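Hypothetical glycoside hydrolase (Bacteroides vulgatus, PDB 3S30) is of unknown function but probably binds or acts on carbohydrate through a galactose-binding-like domain, and carries a bound sodium ion. Local coordinates at residues Pro218-Ala229 / Glu287-Phe298. Residues are numbered along the deposited sequence; the frame is centred on the assembly and turned at random.
Sequences PIKLVGYYKYKA and ETSEWTRFELDF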
ATOM      1  N   PRO A 218       7.122  11.426  11.805  1.00 73.35           N
ATOM      2  CA  PRO A 218       5.870  11.812  11.149  1.00 69.73           C
ATOM      3  C   PRO A 218       4.761  12.049  12.151  1.00 69.78           C
ATOM      4  O   PRO A 218       4.695  11.354  13.165  1.00 71.50           O
ATOM      5  CB  PRO A 218       5.539  10.600  10.276  1.00 67.30           C
ATOM      6  CG  PRO A 218       6.159   9.450  10.969  1.00 69.97           C
ATOM      7  CD  PRO A 218       7.425   9.993  11.609  1.00 73.41           C
ATOM      8  N   ILE A 219       3.901  13.024  11.880  1.00 69.42           N
ATOM      9  CA  ILE A 219       2.775  13.289  12.770  1.00 69.42           C
ATOM     10  C   ILE A 219       1.436  13.013  12.106  1.00 64.41           C
ATOM     11  O   ILE A 219       0.521  12.532  12.763  1.00 62.47           O
ATOM     12  CB  ILE A 219       2.820  14.715  13.419  1.00 74.20           C
ATOM     13  CG1 ILE A 219       3.073  15.817  12.388  1.00 76.18           C
ATOM     14  CG2 ILE A 219       3.895  14.772  14.495  1.00 78.77           C
ATOM     15  CD1 ILE A 219       3.206  17.196  13.015  1.00 79.66           C
ATOM     16  N   LYS A 220       1.300  13.289  10.814  1.00 62.91           N
ATOM     17  CA  LYS A 220       0.048  12.949  10.140  1.00 60.22           C
ATOM     18  C   LYS A 220       0.192  12.603   8.667  1.00 59.18           C
ATOM     19  O   LYS A 220       1.139  13.041   7.982  1.00 59.53           O
ATOM     20  CB  LYS A 220      -1.024  14.027  10.371  1.00 60.91           C
ATOM     21  CG  LYS A 220      -0.663  15.414   9.927  1.00 66.10           C
ATOM     22  CD  LYS A 220      -1.674  16.454  10.423  1.00 67.40           C
ATOM     23  CE  LYS A 220      -1.364  16.903  11.858  1.00 74.24           C
ATOM     24  NZ  LYS A 220      -2.376  17.856  12.410  1.00 73.50           N
ATOM     25  N   LEU A 221      -0.741  11.767   8.213  1.00 56.14           N
ATOM     26  CA  LEU A 221      -0.839  11.372   6.817  1.00 55.45           C
ATOM     27  C   LEU A 221      -2.092  12.017   6.260  1.00 55.34           C
ATOM     28  O   LEU A 221      -3.200  11.727   6.716  1.00 55.04           O
ATOM     29  CB  LEU A 221      -0.923   9.833   6.683  1.00 54.15           C
ATOM     30  CG  LEU A 221      -1.016   9.275   5.247  1.00 52.57           C
ATOM     31  CD1 LEU A 221       0.287   9.514   4.462  1.00 45.69           C
ATOM     32  CD2 LEU A 221      -1.382   7.795   5.245  1.00 45.58           C
ATOM     33  N   VAL A 222      -1.921  12.913   5.294  1.00 56.64           N
ATOM     34  CA  VAL A 222      -3.049  13.612   4.713  1.00 56.83           C
ATOM     35  C   VAL A 222      -3.079  13.309   3.223  1.00 55.79           C
ATOM     36  O   VAL A 222      -2.044  13.095   2.615  1.00 55.44           O
ATOM     37  CB  VAL A 222      -3.014  15.161   4.982  1.00 59.68           C
ATOM     38  CG1 VAL A 222      -2.825  15.456   6.473  1.00 60.30           C
ATOM     39  CG2 VAL A 222      -1.934  15.836   4.181  1.00 64.04           C
ATOM     40  N   GLY A 223      -4.283  13.283   2.658  1.00 55.08           N
ATOM     41  CA  GLY A 223      -4.481  13.060   1.234  1.00 54.89           C
ATOM     42  C   GLY A 223      -5.955  13.112   0.895  1.00 54.11           C
ATOM     43  O   GLY A 223      -6.770  13.483   1.731  1.00 56.30           O
ATOM     44  N   TYR A 224      -6.290  12.738  -0.332  1.00 53.26           N
ATOM     45  CA  TYR A 224      -7.667  12.757  -0.821  1.00 52.10           C
ATOM     46  C   TYR A 224      -7.982  11.411  -1.452  1.00 50.37           C
ATOM     47  O   TYR A 224      -7.107  10.815  -2.068  1.00 48.91           O
ATOM     48  CB  TYR A 224      -7.861  13.871  -1.855  1.00 52.54           C
ATOM     49  CG  TYR A 224      -7.820  15.263  -1.268  1.00 54.04           C
ATOM     50  CD1 TYR A 224      -6.607  15.866  -0.943  1.00 56.56           C
ATOM     51  CD2 TYR A 224      -8.997  15.982  -1.034  1.00 54.97           C
ATOM     52  CE1 TYR A 224      -6.558  17.140  -0.398  1.00 58.58           C
ATOM     53  CE2 TYR A 224      -8.964  17.253  -0.486  1.00 55.22           C
ATOM     54  CZ  TYR A 224      -7.743  17.832  -0.173  1.00 60.63           C
ATOM     55  OH  TYR A 224      -7.699  19.101   0.355  1.00 61.76           O
ATOM     56  N   TYR A 225      -9.222  10.938  -1.294  1.00 50.60           N
ATOM     57  CA  TYR A 225      -9.654   9.681  -1.908  1.00 50.30           C
ATOM     58  C   TYR A 225     -11.053   9.742  -2.560  1.00 52.31           C
ATOM     59  O   TYR A 225     -11.848  10.660  -2.316  1.00 52.39           O
ATOM     60  CB  TYR A 225      -9.619   8.544  -0.869  1.00 47.74           C
ATOM     61  CG  TYR A 225     -10.869   8.441  -0.025  1.00 46.92           C
ATOM     62  CD1 TYR A 225     -10.994   9.143   1.157  1.00 49.68           C
ATOM     63  CD2 TYR A 225     -11.933   7.630  -0.419  1.00 49.91           C
ATOM     64  CE1 TYR A 225     -12.150   9.055   1.930  1.00 51.22           C
ATOM     65  CE2 TYR A 225     -13.078   7.531   0.340  1.00 49.39           C
ATOM     66  CZ  TYR A 225     -13.185   8.244   1.515  1.00 49.33           C
ATOM     67  OH  TYR A 225     -14.336   8.151   2.264  1.00 54.53           O
ATOM     68  N   LYS A 226     -11.303   8.754  -3.415  1.00 51.26           N
ATOM     69  CA  LYS A 226     -12.631   8.369  -3.866  1.00 51.89           C
ATOM     70  C   LYS A 226     -12.671   6.848  -3.737  1.00 50.36           C
ATOM     71  O   LYS A 226     -11.645   6.184  -3.919  1.00 49.50           O
ATOM     72  CB  LYS A 226     -12.868   8.751  -5.336  1.00 55.04           C
ATOM     73  CG  LYS A 226     -12.854  10.245  -5.674  1.00 54.64           C
ATOM     74  CD  LYS A 226     -13.213  10.444  -7.140  1.00 55.65           C
ATOM     75  CE  LYS A 226     -13.264  11.909  -7.534  1.00 57.66           C
ATOM     76  NZ  LYS A 226     -13.509  12.133  -9.000  1.00 56.11           N
ATOM     77  N   TYR A 227     -13.837   6.293  -3.415  1.00 50.31           N
ATOM     78  CA  TYR A 227     -13.973   4.852  -3.249  1.00 48.44           C
ATOM     79  C   TYR A 227     -15.337   4.379  -3.662  1.00 50.13           C
ATOM     80  O   TYR A 227     -16.356   5.003  -3.342  1.00 52.14           O
ATOM     81  CB  TYR A 227     -13.745   4.424  -1.799  1.00 49.32           C
ATOM     82  CG  TYR A 227     -13.708   2.904  -1.598  1.00 48.31           C
ATOM     83  CD1 TYR A 227     -12.711   2.125  -2.178  1.00 50.08           C
ATOM     84  CD2 TYR A 227     -14.670   2.263  -0.842  1.00 48.12           C
ATOM     85  CE1 TYR A 227     -12.682   0.750  -2.005  1.00 49.53           C
ATOM     86  CE2 TYR A 227     -14.639   0.895  -0.647  1.00 45.10           C
ATOM     87  CZ  TYR A 227     -13.641   0.143  -1.220  1.00 49.31           C
ATOM     88  OH  TYR A 227     -13.627  -1.216  -1.016  1.00 44.99           O
ATOM     89  N   LYS A 228     -15.336   3.266  -4.377  1.00 50.42           N
ATOM     90  CA  LYS A 228     -16.542   2.579  -4.790  1.00 52.92           C
ATOM     91  C   LYS A 228     -16.243   1.074  -4.618  1.00 50.13           C
ATOM     92  O   LYS A 228     -15.296   0.557  -5.201  1.00 46.17           O
ATOM     93  CB  LYS A 228     -16.866   2.979  -6.234  1.00 56.01           C
ATOM     94  CG  LYS A 228     -17.880   2.123  -6.990  1.00 64.52           C
ATOM     95  CD  LYS A 228     -19.306   2.440  -6.622  1.00 77.37           C
ATOM     96  CE  LYS A 228     -20.277   1.934  -7.691  1.00 81.16           C
ATOM     97  NZ  LYS A 228     -21.679   2.335  -7.380  1.00 83.79           N
ATOM     98  N   ALA A 229     -17.016   0.408  -3.765  1.00 49.02           N
ATOM     99  CA  ALA A 229     -16.951  -1.043  -3.615  1.00 49.18           C
ATOM    100  C   ALA A 229     -17.396  -1.756  -4.910  1.00 49.34           C
ATOM    101  O   ALA A 229     -18.227  -1.238  -5.642  1.00 48.38           O
ATOM    102  CB  ALA A 229     -17.817  -1.488  -2.429  1.00 48.97           C
ATOM    103  N   GLU A 287     -17.916   5.086   0.955  1.00 58.62           N
ATOM    104  CA  GLU A 287     -17.891   5.247  -0.502  1.00 56.13           C
ATOM    105  C   GLU A 287     -18.180   6.675  -0.906  1.00 55.07           C
ATOM    106  O   GLU A 287     -19.011   7.354  -0.291  1.00 55.31           O
ATOM    107  CB  GLU A 287     -18.942   4.351  -1.173  1.00 57.41           C
ATOM    108  CG  GLU A 287     -18.733   2.872  -0.962  1.00 58.27           C
ATOM    109  CD  GLU A 287     -19.680   2.043  -1.793  1.00 60.44           C
ATOM    110  OE1 GLU A 287     -20.883   1.974  -1.457  1.00 71.16           O
ATOM    111  OE2 GLU A 287     -19.222   1.462  -2.791  1.00 59.36           O
ATOM    112  N   THR A 288     -17.525   7.118  -1.974  1.00 54.66           N
ATOM    113  CA  THR A 288     -17.791   8.452  -2.518  1.00 54.48           C
ATOM    114  C   THR A 288     -17.138   8.648  -3.883  1.00 53.35           C
ATOM    115  O   THR A 288     -16.053   8.125  -4.155  1.00 56.33           O
ATOM    116  CB  THR A 288     -17.322   9.572  -1.544  1.00 53.90           C
ATOM    117  OG1 THR A 288     -17.466  10.847  -2.171  1.00 55.05           O
ATOM    118  CG2 THR A 288     -15.866   9.388  -1.149  1.00 51.85           C
ATOM    119  N   SER A 289     -17.823   9.412  -4.725  1.00 54.00           N
ATOM    120  CA  SER A 289     -17.295   9.787  -6.032  0.50 53.45           C
ATOM    121  C   SER A 289     -16.741  11.218  -6.024  1.00 54.03           C
ATOM    122  O   SER A 289     -16.308  11.723  -7.053  1.00 55.96           O
ATOM    123  CB  SER A 289     -18.378   9.622  -7.093  0.50 55.41           C
ATOM    124  OG  SER A 289     -18.850   8.283  -7.106  0.50 55.87           O
ATOM    125  N   GLU A 290     -16.726  11.853  -4.851  1.00 54.57           N
ATOM    126  CA  GLU A 290     -16.136  13.178  -4.645  1.00 57.16           C
ATOM    127  C   GLU A 290     -14.784  13.052  -3.928  1.00 56.69           C
ATOM    128  O   GLU A 290     -14.678  12.327  -2.941  1.00 56.02           O
ATOM    129  CB  GLU A 290     -17.037  14.054  -3.752  1.00 58.81           C
ATOM    130  CG  GLU A 290     -18.467  14.254  -4.236  1.00 67.59           C
ATOM    131  CD  GLU A 290     -19.269  15.233  -3.359  1.00 77.58           C
ATOM    132  OE1 GLU A 290     -18.716  16.279  -2.940  1.00 81.09           O
ATOM    133  OE2 GLU A 290     -20.462  14.961  -3.099  1.00 77.11           O
ATOM    134  N   TRP A 291     -13.767  13.778  -4.398  1.00 56.53           N
ATOM    135  CA  TRP A 291     -12.514  13.879  -3.662  1.00 55.72           C
ATOM    136  C   TRP A 291     -12.775  14.277  -2.197  1.00 56.61           C
ATOM    137  O   TRP A 291     -13.281  15.386  -1.910  1.00 58.50           O
ATOM    138  CB  TRP A 291     -11.558  14.883  -4.316  1.00 56.28           C
ATOM    139  CG  TRP A 291     -11.002  14.398  -5.581  1.00 54.77           C
ATOM    140  CD1 TRP A 291     -11.168  14.952  -6.821  1.00 54.73           C
ATOM    141  CD2 TRP A 291     -10.195  13.235  -5.762  1.00 56.56           C
ATOM    142  NE1 TRP A 291     -10.512  14.202  -7.761  1.00 56.86           N
ATOM    143  CE2 TRP A 291      -9.899  13.145  -7.139  1.00 55.60           C
ATOM    144  CE3 TRP A 291      -9.684  12.258  -4.891  1.00 56.49           C
ATOM    145  CZ2 TRP A 291      -9.120  12.120  -7.667  1.00 57.85           C
ATOM    146  CZ3 TRP A 291      -8.906  11.238  -5.419  1.00 53.37           C
ATOM    147  CH2 TRP A 291      -8.636  11.175  -6.792  1.00 57.34           C
ATOM    148  N   THR A 292     -12.431  13.353  -1.298  1.00 53.94           N
ATOM    149  CA  THR A 292     -12.664  13.485   0.135  1.00 53.92           C
ATOM    150  C   THR A 292     -11.325  13.458   0.888  1.00 54.04           C
ATOM    151  O   THR A 292     -10.530  12.516   0.753  1.00 52.14           O
ATOM    152  CB  THR A 292     -13.571  12.333   0.658  1.00 54.68           C
ATOM    153  OG1 THR A 292     -14.830  12.340  -0.037  1.00 55.15           O
ATOM    154  CG2 THR A 292     -13.810  12.451   2.169  1.00 46.41           C
ATOM    155  N   ARG A 293     -11.089  14.489   1.686  1.00 55.64           N
ATOM    156  CA  ARG A 293      -9.868  14.603   2.471  1.00 56.40           C
ATOM    157  C   ARG A 293      -9.833  13.639   3.645  1.00 55.67           C
ATOM    158  O   ARG A 293     -10.846  13.400   4.291  1.00 56.87           O
ATOM    159  CB  ARG A 293      -9.725  16.028   3.018  1.00 58.94           C
ATOM    160  CG  ARG A 293      -8.368  16.303   3.640  1.00 61.05           C
ATOM    161  CD  ARG A 293      -8.112  17.773   3.639  1.00 67.46           C
ATOM    162  NE  ARG A 293      -6.795  18.153   4.145  1.00 71.46           N
ATOM    163  CZ  ARG A 293      -6.465  18.199   5.434  1.00 75.54           C
ATOM    164  NH1 ARG A 293      -7.345  17.869   6.386  1.00 71.43           N
ATOM    165  NH2 ARG A 293      -5.240  18.574   5.776  1.00 77.48           N
ATOM    166  N   PHE A 294      -8.650  13.100   3.914  1.00 56.35           N
ATOM    167  CA  PHE A 294      -8.390  12.355   5.136  1.00 56.75           C
ATOM    168  C   PHE A 294      -7.192  12.969   5.861  1.00 58.57           C
ATOM    169  O   PHE A 294      -6.340  13.616   5.248  1.00 58.15           O
ATOM    170  CB  PHE A 294      -8.206  10.845   4.866  1.00 56.70           C
ATOM    171  CG  PHE A 294      -7.087  10.493   3.890  1.00 55.36           C
ATOM    172  CD1 PHE A 294      -5.792  10.278   4.342  1.00 53.79           C
ATOM    173  CD2 PHE A 294      -7.352  10.323   2.533  1.00 54.52           C
ATOM    174  CE1 PHE A 294      -4.759   9.939   3.451  1.00 54.47           C
ATOM    175  CE2 PHE A 294      -6.328   9.983   1.627  1.00 52.26           C
ATOM    176  CZ  PHE A 294      -5.031   9.788   2.093  1.00 53.87           C
ATOM    177  N   GLU A 295      -7.169  12.807   7.181  1.00 61.17           N
ATOM    178  CA  GLU A 295      -6.113  13.365   8.017  1.00 63.37           C
ATOM    179  C   GLU A 295      -5.905  12.448   9.214  1.00 63.13           C
ATOM    180  O   GLU A 295      -6.595  12.581  10.220  1.00 65.39           O
ATOM    181  CB  GLU A 295      -6.472  14.790   8.467  1.00 65.52           C
ATOM    182  CG  GLU A 295      -5.384  15.479   9.314  1.00 72.31           C
ATOM    183  CD  GLU A 295      -5.772  16.885   9.785  1.00 80.17           C
ATOM    184  OE1 GLU A 295      -6.647  17.525   9.160  1.00 81.07           O
ATOM    185  OE2 GLU A 295      -5.192  17.347  10.790  1.00 77.93           O
ATOM    186  N   LEU A 296      -4.955  11.521   9.094  1.00 61.80           N
ATOM    187  CA  LEU A 296      -4.712  10.501  10.128  1.00 61.57           C
ATOM    188  C   LEU A 296      -3.527  10.910  10.993  1.00 61.91           C
ATOM    189  O   LEU A 296      -2.414  11.032  10.498  1.00 61.37           O
ATOM    190  CB  LEU A 296      -4.444   9.139   9.476  1.00 60.15           C
ATOM    191  CG  LEU A 296      -5.341   8.760   8.283  1.00 61.50           C
ATOM    192  CD1 LEU A 296      -4.965   7.388   7.735  1.00 52.39           C
ATOM    193  CD2 LEU A 296      -6.832   8.813   8.669  1.00 62.40           C
ATOM    194  N   ASP A 297      -3.767  11.145  12.280  1.00 64.37           N
ATOM    195  CA  ASP A 297      -2.687  11.496  13.214  1.00 65.36           C
ATOM    196  C   ASP A 297      -1.908  10.245  13.609  1.00 62.39           C
ATOM    197  O   ASP A 297      -2.493   9.204  13.908  1.00 58.66           O
ATOM    198  CB  ASP A 297      -3.239  12.154  14.489  1.00 69.08           C
ATOM    199  CG  ASP A 297      -3.797  13.563  14.251  1.00 75.54           C
ATOM    200  OD1 ASP A 297      -3.005  14.506  14.010  1.00 81.08           O
ATOM    201  OD2 ASP A 297      -5.029  13.739  14.354  1.00 79.02           O
ATOM    202  N   PHE A 298      -0.586  10.348  13.617  1.00 63.06           N
ATOM    203  CA  PHE A 298       0.256   9.282  14.178  1.00 62.25           C
ATOM    204  C   PHE A 298       0.070   9.184  15.692  1.00 63.63           C
ATOM    205  O   PHE A 298       0.158  10.180  16.410  1.00 63.43           O
ATOM    206  CB  PHE A 298       1.733   9.485  13.821  1.00 61.18           C
ATOM    207  CG  PHE A 298       2.106   8.938  12.475  1.00 63.55           C
ATOM    208  CD1 PHE A 298       1.807   9.647  11.309  1.00 62.03           C
ATOM    209  CD2 PHE A 298       2.739   7.701  12.359  1.00 62.35           C
ATOM    210  CE1 PHE A 298       2.152   9.148  10.064  1.00 56.69           C
ATOM    211  CE2 PHE A 298       3.082   7.187  11.110  1.00 57.15           C
ATOM    212  CZ  PHE A 298       2.787   7.909   9.965  1.00 56.66           C
TER
HETATM  213  O   HOH W   1     -15.751  11.166  -9.878  1.00 57.65           O
HETATM  214  O   HOH W   2     -18.950   5.582  -4.928  1.00 60.41           O
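Phe-294 lays its ring flat over Gly-223, whose CA sits 3.8 Å from the ring centroid and 25° off its normal, a CH-pi contact. The ring gets there because CG stands between its own backbone N and carbonyl carbon (chi1 58°), folding it back across the neighbouring strand. The sheet face carrying Leu-221, Tyr-225 and Phe-294 is the tight, buried part; Ile-248 of strand 247-254 and Leu-345 of strand 339-349 also pack on Phe-294. The opposite face, with Arg-293, Glu-295 and Asp-297 exposed, is the solvent side, joined by a salt-bridge network: Lys-220 NZ meets the anti side of the Glu-295 carboxylate (OE2, 3.3 Å), and Arg-293 NH1 bridges Glu-295 OE1 at 2.9 Å. Farther along, the extended Lys-226 chain passes over Trp-291, placing CE 3.5 Å from the centroid of the five-membered ring and NZ at 4.2 Å in a cation-pi contact. A serine in place of Trp-291 removes that ring face, and the Lys-226 ammonium, though still bonded to a water shared with Ser-289 O, would probably be freer to swing. Backbone bonds such as Leu-296 N to Leu-221 O (3.0 Å, 173°) establish an antiparallel pair, its register shifted by two between Tyr-225 and Tyr-227: a beta bulge within the antiparallel framework of a galactose-binding-like domain.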